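Local atomic coordinates of methylxanthine N3-demethylase NdmB (Pseudomonas putida, PDB entry 6ICL), a protein that catalyses the N3-demethylation of theobromine, caffeine and related methylxanthines, a Rieske non-heme iron oxygenase reaction that uses O2 and NADH and releases formaldehyde. Residues K30-H35 and K344-L349; I146-L151 and Q159-S164; K65-R70 and A87-G92. One frame throughout, in Å; residues are numbered along the deposited sequence.

Interaction 1: residues K30-H35 and K344-L349; sequences KTYLRH and KWHKEL
The phenol of Tyr32 reaches across to helix 337-355 and meets the imidazole of His346 at its edge, OH lying in the plane of the histidine ring 2.6 Å from ND1. This is a short hydrogen bond, and either atom could be the donor. The ring planes are steeply turned, at 83°, with centroids 5.5 Å apart; ND1 lies at the edge of the phenol, in its plane. Tyr32 takes the first torsion that sets CG between its own backbone N and carbonyl carbon (chi1 68°), and this places the ring against His346 and Leu349 of the helix, crossing both side chains at about a right angle. One face of the phenol looks, toward its rim, onto His346's own backbone carbonyl O, while CD2 of Leu33 from the tyrosine's own segment covers the opposite face toward its rim. Nearer the root of the ring, CD2 of Tyr32 rests on CB of Leu349 at 3.7 Å, and the CB of Tyr32 sits 3.5 Å from the Leu349 carbonyl O. A phenylalanine here would keep most of the ring packing but would probably leave ND1 of His346 without its phenolic partner. All four touching residues are buried. Phe360 of helix 357-365 packs against both Tyr32 and Leu349, and Glu186 of helix 185-192 touches Tyr32 and His346, so the turn that precedes strand 37-42 is packed among helices 185-192, 337-355 and 357-365.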
loop_
_atom_site.group_PDB
_atom_site.type_symbol
_atom_site.label_atom_id
_atom_site.label_comp_id
_atom_site.label_asym_id
_atom_site.label_seq_id
_atom_site.Cartn_x
_atom_site.Cartn_y
_atom_site.Cartn_z
ATOM N N LYS A 30 -39.295 -4.597 -1.599
ATOM C CA LYS A 30 -38.727 -3.331 -2.047
ATOM C C LYS A 30 -39.318 -2.841 -3.359
ATOM O O LYS A 30 -38.844 -1.833 -3.900
ATOM C CB LYS A 30 -37.204 -3.450 -2.179
ATOM C CG LYS A 30 -36.496 -3.904 -0.913
ATOM C CD LYS A 30 -36.678 -2.902 0.210
ATOM C CE LYS A 30 -35.792 -3.291 1.395
ATOM N NZ LYS A 30 -36.118 -2.509 2.637
ATOM N N THR A 31 -40.349 -3.510 -3.878
ATOM C CA THR A 31 -40.880 -3.141 -5.190
ATOM C C THR A 31 -41.303 -1.683 -5.225
ATOM O O THR A 31 -41.128 -1.014 -6.245
ATOM C CB THR A 31 -42.068 -4.043 -5.554
ATOM O OG1 THR A 31 -41.632 -5.398 -5.619
ATOM C CG2 THR A 31 -42.668 -3.653 -6.902
ATOM N N TYR A 32 -41.846 -1.170 -4.110
ATOM C CA TYR A 32 -42.337 0.202 -4.072
ATOM C C TYR A 32 -41.267 1.210 -4.453
ATOM O O TYR A 32 -41.574 2.239 -5.078
ATOM C CB TYR A 32 -42.894 0.535 -2.679
ATOM C CG TYR A 32 -41.932 0.630 -1.484
ATOM C CD1 TYR A 32 -41.275 -0.489 -0.976
ATOM C CD2 TYR A 32 -41.760 1.842 -0.810
ATOM C CE1 TYR A 32 -40.445 -0.390 0.160
ATOM C CE2 TYR A 32 -40.938 1.951 0.320
ATOM C CZ TYR A 32 -40.287 0.842 0.799
ATOM O OH TYR A 32 -39.486 0.973 1.922
ATOM N N LEU A 33 -40.017 0.950 -4.069
ATOM C CA LEU A 33 -38.957 1.923 -4.297
ATOM C C LEU A 33 -38.733 2.164 -5.779
ATOM O O LEU A 33 -38.296 3.254 -6.156
ATOM C CB LEU A 33 -37.662 1.456 -3.620
ATOM C CG LEU A 33 -37.698 1.315 -2.091
ATOM C CD1 LEU A 33 -36.382 0.727 -1.531
ATOM C CD2 LEU A 33 -37.990 2.641 -1.454
ATOM N N ARG A 34 -39.065 1.197 -6.629
ATOM C CA ARG A 34 -38.892 1.386 -8.065
ATOM C C ARG A 34 -39.749 2.508 -8.644
ATOM O O ARG A 34 -39.404 3.033 -9.706
ATOM C CB ARG A 34 -39.194 0.083 -8.786
ATOM C CG ARG A 34 -38.297 -1.041 -8.323
ATOM C CD ARG A 34 -38.601 -2.302 -9.088
ATOM N NE ARG A 34 -38.366 -2.134 -10.518
ATOM C CZ ARG A 34 -37.214 -2.422 -11.111
ATOM N NH1 ARG A 34 -36.206 -2.885 -10.383
ATOM N NH2 ARG A 34 -37.067 -2.251 -12.423
ATOM N N HIS A 35 -40.834 2.909 -7.972
ATOM C CA HIS A 35 -41.791 3.878 -8.514
ATOM C C HIS A 35 -41.467 5.319 -8.153
ATOM O O HIS A 35 -42.173 6.235 -8.604
ATOM C CB HIS A 35 -43.209 3.541 -8.033
ATOM C CG HIS A 35 -43.724 2.242 -8.568
ATOM N ND1 HIS A 35 -43.586 1.049 -7.892
ATOM C CD2 HIS A 35 -44.353 1.946 -9.732
ATOM C CE1 HIS A 35 -44.109 0.076 -8.614
ATOM N NE2 HIS A 35 -44.581 0.595 -9.734
ATOM N N LYS A 344 -44.004 3.885 9.363
ATOM C CA LYS A 344 -45.390 3.540 9.039
ATOM C C LYS A 344 -45.671 3.732 7.562
ATOM O O LYS A 344 -46.233 2.852 6.902
ATOM C CB LYS A 344 -46.362 4.398 9.851
ATOM C CG LYS A 344 -46.531 4.002 11.304
ATOM C CD LYS A 344 -47.847 4.599 11.856
ATOM C CE LYS A 344 -48.007 4.396 13.376
ATOM N NZ LYS A 344 -48.132 2.964 13.789
ATOM N N TRP A 345 -45.301 4.895 7.024
ATOM C CA TRP A 345 -45.633 5.163 5.635
ATOM C C TRP A 345 -44.795 4.310 4.696
ATOM O O TRP A 345 -45.301 3.858 3.665
ATOM C CB TRP A 345 -45.473 6.650 5.330
ATOM C CG TRP A 345 -46.237 7.103 4.133
ATOM C CD1 TRP A 345 -47.030 6.334 3.323
ATOM C CD2 TRP A 345 -46.294 8.429 3.608
ATOM N NE1 TRP A 345 -47.560 7.104 2.316
ATOM C CE2 TRP A 345 -47.129 8.394 2.472
ATOM C CE3 TRP A 345 -45.706 9.643 3.978
ATOM C CZ2 TRP A 345 -47.396 9.518 1.708
ATOM C CZ3 TRP A 345 -45.985 10.772 3.219
ATOM C CH2 TRP A 345 -46.829 10.699 2.104
ATOM N N HIS A 346 -43.534 4.030 5.052
ATOM C CA HIS A 346 -42.736 3.116 4.240
ATOM C C HIS A 346 -43.388 1.736 4.182
ATOM O O HIS A 346 -43.506 1.142 3.107
ATOM C CB HIS A 346 -41.304 3.023 4.785
ATOM C CG HIS A 346 -40.319 3.868 4.041
ATOM N ND1 HIS A 346 -39.550 3.370 3.007
ATOM C CD2 HIS A 346 -39.992 5.180 4.161
ATOM C CE1 HIS A 346 -38.784 4.337 2.530
ATOM N NE2 HIS A 346 -39.031 5.445 3.212
ATOM N N LYS A 347 -43.842 1.222 5.332
ATOM C CA LYS A 347 -44.462 -0.105 5.356
ATOM C C LYS A 347 -45.734 -0.135 4.527
ATOM O O LYS A 347 -45.988 -1.096 3.793
ATOM C CB LYS A 347 -44.780 -0.523 6.796
ATOM C CG LYS A 347 -45.305 -1.957 6.919
ATOM C CD LYS A 347 -44.252 -2.935 6.413
ATOM C CE LYS A 347 -44.653 -4.391 6.584
ATOM N NZ LYS A 347 -43.729 -5.299 5.818
ATOM N N GLU A 348 -46.546 0.913 4.638
ATOM C CA GLU A 348 -47.790 0.978 3.888
ATOM C C GLU A 348 -47.520 1.066 2.390
ATOM O O GLU A 348 -48.183 0.393 1.587
ATOM C CB GLU A 348 -48.600 2.176 4.383
ATOM C CG GLU A 348 -49.838 2.514 3.573
ATOM C CD GLU A 348 -50.498 3.785 4.071
ATOM O OE1 GLU A 348 -50.440 4.054 5.302
ATOM O OE2 GLU A 348 -51.049 4.525 3.226
ATOM N N LEU A 349 -46.536 1.889 2.000
ATOM C CA LEU A 349 -46.135 1.986 0.599
ATOM C C LEU A 349 -45.616 0.656 0.079
ATOM O O LEU A 349 -45.944 0.247 -1.041
ATOM C CB LEU A 349 -45.067 3.065 0.438
ATOM C CG LEU A 349 -45.567 4.477 0.665
ATOM C CD1 LEU A 349 -44.392 5.401 0.975
ATOM C CD2 LEU A 349 -46.335 4.964 -0.552
#

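Interaction 2: residues I146-L151 and Q159-S164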
loop_
_atom_site.group_PDB
_atom_site.type_symbol
_atom_site.label_atom_id
_atom_site.label_comp_id
_atom_site.label_asym_id
_atom_site.label_seq_id
_atom_site.Cartn_x
_atom_site.Cartn_y
_atom_site.Cartn_z
ATOM N N ILE A 146 -28.858 17.836 -10.318
ATOM C CA ILE A 146 -28.738 16.442 -9.925
ATOM C C ILE A 146 -29.458 15.595 -10.962
ATOM O O ILE A 146 -30.470 16.030 -11.521
ATOM C CB ILE A 146 -29.310 16.231 -8.510
ATOM C CG1 ILE A 146 -28.326 16.804 -7.479
ATOM C CG2 ILE A 146 -29.607 14.760 -8.262
ATOM C CD1 ILE A 146 -28.842 16.778 -6.035
ATOM N N VAL A 147 -28.921 14.407 -11.254
ATOM C CA VAL A 147 -29.541 13.470 -12.186
ATOM C C VAL A 147 -30.459 12.513 -11.427
ATOM O O VAL A 147 -30.007 11.770 -10.546
ATOM C CB VAL A 147 -28.480 12.688 -12.970
ATOM C CG1 VAL A 147 -29.149 11.787 -14.016
ATOM C CG2 VAL A 147 -27.486 13.647 -13.619
ATOM N N TRP A 148 -31.740 12.504 -11.803
ATOM C CA TRP A 148 -32.780 11.698 -11.173
ATOM C C TRP A 148 -33.247 10.626 -12.138
ATOM O O TRP A 148 -33.378 10.869 -13.343
ATOM C CB TRP A 148 -33.985 12.562 -10.781
ATOM C CG TRP A 148 -33.644 13.653 -9.872
ATOM C CD1 TRP A 148 -33.191 14.903 -10.206
ATOM C CD2 TRP A 148 -33.695 13.608 -8.453
ATOM N NE1 TRP A 148 -32.972 15.646 -9.071
ATOM C CE2 TRP A 148 -33.277 14.869 -7.979
ATOM C CE3 TRP A 148 -34.068 12.623 -7.529
ATOM C CZ2 TRP A 148 -33.205 15.165 -6.622
ATOM C CZ3 TRP A 148 -34.011 12.920 -6.191
ATOM C CH2 TRP A 148 -33.580 14.181 -5.743
ATOM N N VAL A 149 -33.515 9.448 -11.610
ATOM C CA VAL A 149 -34.006 8.331 -12.392
ATOM C C VAL A 149 -35.199 7.725 -11.660
ATOM O O VAL A 149 -35.186 7.582 -10.434
ATOM C CB VAL A 149 -32.919 7.254 -12.617
ATOM C CG1 VAL A 149 -33.493 6.063 -13.392
ATOM C CG2 VAL A 149 -31.687 7.837 -13.328
ATOM N N ARG A 150 -36.219 7.345 -12.426
ATOM C CA ARG A 150 -37.353 6.582 -11.922
ATOM C C ARG A 150 -37.459 5.315 -12.753
ATOM O O ARG A 150 -37.611 5.381 -13.975
ATOM C CB ARG A 150 -38.653 7.391 -11.984
ATOM C CG ARG A 150 -39.888 6.568 -11.549
ATOM C CD ARG A 150 -41.136 7.438 -11.467
ATOM N NE ARG A 150 -41.526 7.970 -12.769
ATOM C CZ ARG A 150 -42.548 8.806 -12.962
ATOM N NH1 ARG A 150 -43.285 9.224 -11.930
ATOM N NH2 ARG A 150 -42.826 9.240 -14.186
ATOM N N LEU A 151 -37.347 4.162 -12.090
ATOM C CA LEU A 151 -37.278 2.910 -12.815
ATOM C C LEU A 151 -38.628 2.458 -13.336
ATOM O O LEU A 151 -38.680 1.744 -14.343
ATOM C CB LEU A 151 -36.695 1.819 -11.928
ATOM C CG LEU A 151 -35.226 2.020 -11.567
ATOM C CD1 LEU A 151 -34.762 0.848 -10.703
ATOM C CD2 LEU A 151 -34.376 2.161 -12.845
ATOM N N GLN A 159 -43.199 12.343 -8.013
ATOM C CA GLN A 159 -42.459 13.422 -8.653
ATOM C C GLN A 159 -41.089 13.579 -8.000
ATOM O O GLN A 159 -40.793 12.985 -6.956
ATOM C CB GLN A 159 -43.228 14.745 -8.588
ATOM C CG GLN A 159 -43.497 15.262 -7.196
ATOM C CD GLN A 159 -44.397 16.497 -7.235
ATOM O OE1 GLN A 159 -44.420 17.222 -8.230
ATOM N NE2 GLN A 159 -45.144 16.730 -6.162
ATOM N N ILE A 160 -40.257 14.401 -8.625
ATOM C CA ILE A 160 -38.896 14.608 -8.125
ATOM C C ILE A 160 -38.954 15.362 -6.799
ATOM O O ILE A 160 -39.693 16.359 -6.680
ATOM C CB ILE A 160 -38.053 15.358 -9.155
ATOM C CG1 ILE A 160 -37.789 14.445 -10.353
ATOM C CG2 ILE A 160 -36.734 15.852 -8.520
ATOM C CD1 ILE A 160 -37.367 15.162 -11.610
ATOM N N PRO A 161 -38.206 14.916 -5.798
ATOM C CA PRO A 161 -38.280 15.517 -4.468
ATOM C C PRO A 161 -38.229 17.035 -4.444
ATOM O O PRO A 161 -37.629 17.692 -5.302
ATOM C CB PRO A 161 -37.063 14.911 -3.761
ATOM C CG PRO A 161 -37.084 13.462 -4.298
ATOM C CD PRO A 161 -37.509 13.612 -5.765
ATOM N N TYR A 162 -38.842 17.571 -3.394
ATOM C CA TYR A 162 -38.933 19.000 -3.194
ATOM C C TYR A 162 -37.648 19.571 -2.604
ATOM O O TYR A 162 -37.154 19.090 -1.580
ATOM C CB TYR A 162 -40.105 19.296 -2.252
ATOM C CG TYR A 162 -40.205 20.750 -1.932
ATOM C CD1 TYR A 162 -40.741 21.652 -2.866
ATOM C CD2 TYR A 162 -39.740 21.238 -0.722
ATOM C CE1 TYR A 162 -40.815 22.984 -2.587
ATOM C CE2 TYR A 162 -39.812 22.568 -0.429
ATOM C CZ TYR A 162 -40.353 23.433 -1.356
ATOM O OH TYR A 162 -40.410 24.756 -1.039
ATOM N N LEU A 163 -37.152 20.645 -3.212
ATOM C CA LEU A 163 -36.123 21.494 -2.630
ATOM C C LEU A 163 -36.573 22.937 -2.789
ATOM O O LEU A 163 -37.057 23.326 -3.850
ATOM C CB LEU A 163 -34.757 21.294 -3.309
ATOM C CG LEU A 163 -33.751 22.447 -3.248
ATOM C CD1 LEU A 163 -33.128 22.578 -1.870
ATOM C CD2 LEU A 163 -32.667 22.303 -4.335
ATOM N N SER A 164 -36.433 23.730 -1.737
ATOM C CA SER A 164 -36.873 25.113 -1.792
ATOM C C SER A 164 -35.705 26.023 -2.145
ATOM O O SER A 164 -34.549 25.743 -1.799
ATOM C CB SER A 164 -37.494 25.546 -0.462
ATOM O OG SER A 164 -36.525 25.665 0.565
#
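The indole of Trp148 lies under the CG2 methyl of Ile160, which sits over the five-membered ring 3.7 Å from its centroid and only 11° off the normal. That is a CH-pi contact made squarely over a face, and the closest ring atom is CE2, 3.6 Å from CG2. Ile160 presents this branch because CG2 is anti to its backbone N while CG1 turns to the side of that N (chi1 -70°); it is therefore the methyl on CB, not the longer ethyl arm, that meets the indole. The next residue carries the overlap on to the six-membered ring. Pro161 comes in obliquely to the ring plane, with CD 3.6 Å from CZ3 of Trp148 and CG at a similar distance from the same atom. Isoleucine and proline thus divide the indole between them, one on the pyrrole half and the other at the far corner of the benzene half. Across the opposite face, CG2 of Ile146, two residues back on the same strand, lies 3.5 Å above the indole plane toward its rim, so the ring is sandwiched between aliphatic groups. The polar NE1 of Trp148 is satisfied by the carbonyl O of Lys143, a bond that should also limit rotation of the indole in its slot. Trp274 of strand 270-281 touches Trp148, and Pro161 packs on Ser257 of strand 257-264. The contact is plain apolar packing away from either metal centre, and it belongs to the junction of a Rieske oxygenase subunit, where the connecting chain leaves the last strand of the Rieske domain's six-stranded antiparallel sheet and passes to the seven-stranded sheet of the catalytic domain.

Interaction 3: residues K65-R70 and A87-G92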
loop_
_atom_site.group_PDB
_atom_site.type_symbol
_atom_site.label_atom_id
_atom_site.label_comp_id
_atom_site.label_asym_id
_atom_site.label_seq_id
_atom_site.Cartn_x
_atom_site.Cartn_y
_atom_site.Cartn_z
ATOM N N LYS A 65 -27.750 -2.066 -12.506
ATOM C CA LYS A 65 -26.669 -1.368 -13.179
ATOM C C LYS A 65 -27.247 -0.594 -14.360
ATOM O O LYS A 65 -27.839 -1.186 -15.270
ATOM C CB LYS A 65 -25.601 -2.370 -13.622
ATOM C CG LYS A 65 -25.229 -3.351 -12.492
ATOM C CD LYS A 65 -23.788 -3.866 -12.562
ATOM C CE LYS A 65 -23.402 -4.453 -13.905
ATOM N NZ LYS A 65 -22.179 -5.316 -13.776
ATOM N N LEU A 66 -27.076 0.717 -14.337
ATOM C CA LEU A 66 -27.619 1.638 -15.327
ATOM C C LEU A 66 -26.470 2.343 -16.019
ATOM O O LEU A 66 -25.411 2.554 -15.421
ATOM C CB LEU A 66 -28.518 2.732 -14.679
ATOM C CG LEU A 66 -29.653 2.300 -13.720
ATOM C CD1 LEU A 66 -30.429 3.522 -13.230
ATOM C CD2 LEU A 66 -30.587 1.320 -14.382
ATOM N N VAL A 67 -26.699 2.755 -17.264
ATOM C CA VAL A 67 -25.778 3.638 -17.972
ATOM C C VAL A 67 -26.470 4.978 -18.184
ATOM O O VAL A 67 -27.657 5.026 -18.535
ATOM C CB VAL A 67 -25.305 3.024 -19.306
ATOM C CG1 VAL A 67 -26.505 2.589 -20.174
ATOM C CG2 VAL A 67 -24.399 4.002 -20.054
ATOM N N LEU A 68 -25.750 6.059 -17.909
ATOM C CA LEU A 68 -26.175 7.412 -18.217
ATOM C C LEU A 68 -25.371 7.911 -19.408
ATOM O O LEU A 68 -24.152 7.711 -19.473
ATOM C CB LEU A 68 -25.956 8.350 -17.023
ATOM C CG LEU A 68 -26.603 7.928 -15.691
ATOM C CD1 LEU A 68 -26.298 8.933 -14.598
ATOM C CD2 LEU A 68 -28.127 7.744 -15.842
ATOM N N ALA A 69 -26.044 8.558 -20.353
ATOM C CA ALA A 69 -25.339 9.214 -21.442
ATOM C C ALA A 69 -26.165 10.401 -21.903
ATOM O O ALA A 69 -27.402 10.381 -21.840
ATOM C CB ALA A 69 -25.094 8.269 -22.619
ATOM N N ARG A 70 -25.477 11.434 -22.364
ATOM C CA ARG A 70 -26.150 12.622 -22.869
ATOM C C ARG A 70 -26.204 12.496 -24.380
ATOM O O ARG A 70 -25.164 12.512 -25.044
ATOM C CB ARG A 70 -25.451 13.910 -22.448
ATOM C CG ARG A 70 -26.164 15.141 -23.002
ATOM C CD ARG A 70 -26.134 16.272 -22.015
ATOM N NE ARG A 70 -24.776 16.508 -21.556
ATOM C CZ ARG A 70 -24.464 17.275 -20.526
ATOM N NH1 ARG A 70 -25.415 17.890 -19.839
ATOM N NH2 ARG A 70 -23.195 17.430 -20.189
ATOM N N ALA A 87 -22.063 -6.762 -22.994
ATOM C CA ALA A 87 -21.040 -5.812 -22.555
ATOM C C ALA A 87 -21.668 -4.608 -21.846
ATOM O O ALA A 87 -22.836 -4.271 -22.056
ATOM C CB ALA A 87 -20.205 -5.349 -23.745
ATOM N N GLN A 88 -20.881 -3.951 -20.982
ATOM C CA GLN A 88 -21.360 -2.747 -20.319
ATOM C C GLN A 88 -21.305 -1.558 -21.267
ATOM O O GLN A 88 -20.221 -1.160 -21.719
ATOM C CB GLN A 88 -20.546 -2.443 -19.072
ATOM C CG GLN A 88 -21.057 -3.197 -17.856
ATOM C CD GLN A 88 -20.265 -2.827 -16.616
ATOM O OE1 GLN A 88 -19.167 -3.331 -16.416
ATOM N NE2 GLN A 88 -20.806 -1.932 -15.796
ATOM N N LEU A 89 -22.473 -0.960 -21.534
ATOM C CA LEU A 89 -22.515 0.229 -22.370
ATOM C C LEU A 89 -21.807 1.402 -21.709
ATOM O O LEU A 89 -21.312 2.300 -22.410
ATOM C CB LEU A 89 -23.984 0.572 -22.709
ATOM C CG LEU A 89 -24.728 -0.571 -23.432
ATOM C CD1 LEU A 89 -26.218 -0.288 -23.555
ATOM C CD2 LEU A 89 -24.139 -0.803 -24.819
ATOM N N SER A 90 -21.698 1.392 -20.370
ATOM C CA SER A 90 -21.143 2.541 -19.652
ATOM C C SER A 90 -19.652 2.733 -19.900
ATOM O O SER A 90 -19.117 3.801 -19.564
ATOM C CB SER A 90 -21.407 2.410 -18.142
ATOM O OG SER A 90 -20.804 1.223 -17.612
ATOM N N ILE A 91 -18.972 1.731 -20.455
ATOM C CA ILE A 91 -17.591 1.894 -20.904
ATOM C C ILE A 91 -17.508 2.016 -22.434
ATOM O O ILE A 91 -16.438 1.847 -23.008
ATOM C CB ILE A 91 -16.669 0.772 -20.380
ATOM C CG1 ILE A 91 -16.979 -0.584 -21.017
ATOM C CG2 ILE A 91 -16.738 0.678 -18.844
ATOM C CD1 ILE A 91 -16.024 -1.732 -20.531
ATOM N N GLY A 92 -18.624 2.317 -23.101
ATOM C CA GLY A 92 -18.548 2.623 -24.517
ATOM C C GLY A 92 -18.409 4.109 -24.762
ATOM O O GLY A 92 -17.698 4.811 -24.040
HETATM O O HOH W 1 -20.029 -6.169 -15.262
#
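Lys65 reaches toward Gln88 near the start of strand 64-71, in the Rieske domain, where the 87-92 loop follows Cys82 and His84, which line the [2Fe-2S] pocket and are the predicted first pair of ligands. The lysine chain bends at its third torsion (chi3 -52°), bringing CE to 4.1 Å from NE2 of Gln88; that amide nitrogen is bonded to Asp80. A water completes the polar end: it accepts a hydrogen bond from Lys65 NZ at 2.7 Å and gives a weak one to Gln88 OE1 at 3.2 Å. Lys65 also makes a cation-pi contact with Trp322 of the second subunit, and Ser320 of that subunit hydrogen-bonds the backbone N of Gln88, so this end of the contact belongs to the subunit interface. Two residues on, Val67 carries the apolar part. Its CG1 meets CB of Leu89 at 4.1 Å. The side chain of Leu89 in turn lies about 4 Å from those of Cys82 and Cys105, the two predicted cysteine ligands, so Val67 backs a residue of the cluster's surroundings. The other methyl of Val67, CG2, anti to the backbone N, nestles against the short 3-10 turn at 3.6 Å from CA of Ser90.

The three contacts run from the [2Fe-2S] end of the subunit to its helical side. Interaction 3 lies by the cluster, with Ala87 in the cluster pocket and the side chain of Leu89 about 5 Å from the cluster; interactions 1 and 2 lie away from both metal sites. Interactions 2 and 3 share the six-stranded Rieske sheet, their centres 21 Å apart, and meet where CG1 of Val149 packs 4.0 Å from CD1 of Leu66. Interactions 1 and 2, centres 17 Å apart, touch where the carbonyl O of His35 lies 3.3 Å from CD of Arg150. Interactions 1 and 3, centres 28 Å and nearest atoms about 8 Å apart, are bridged by interaction 2.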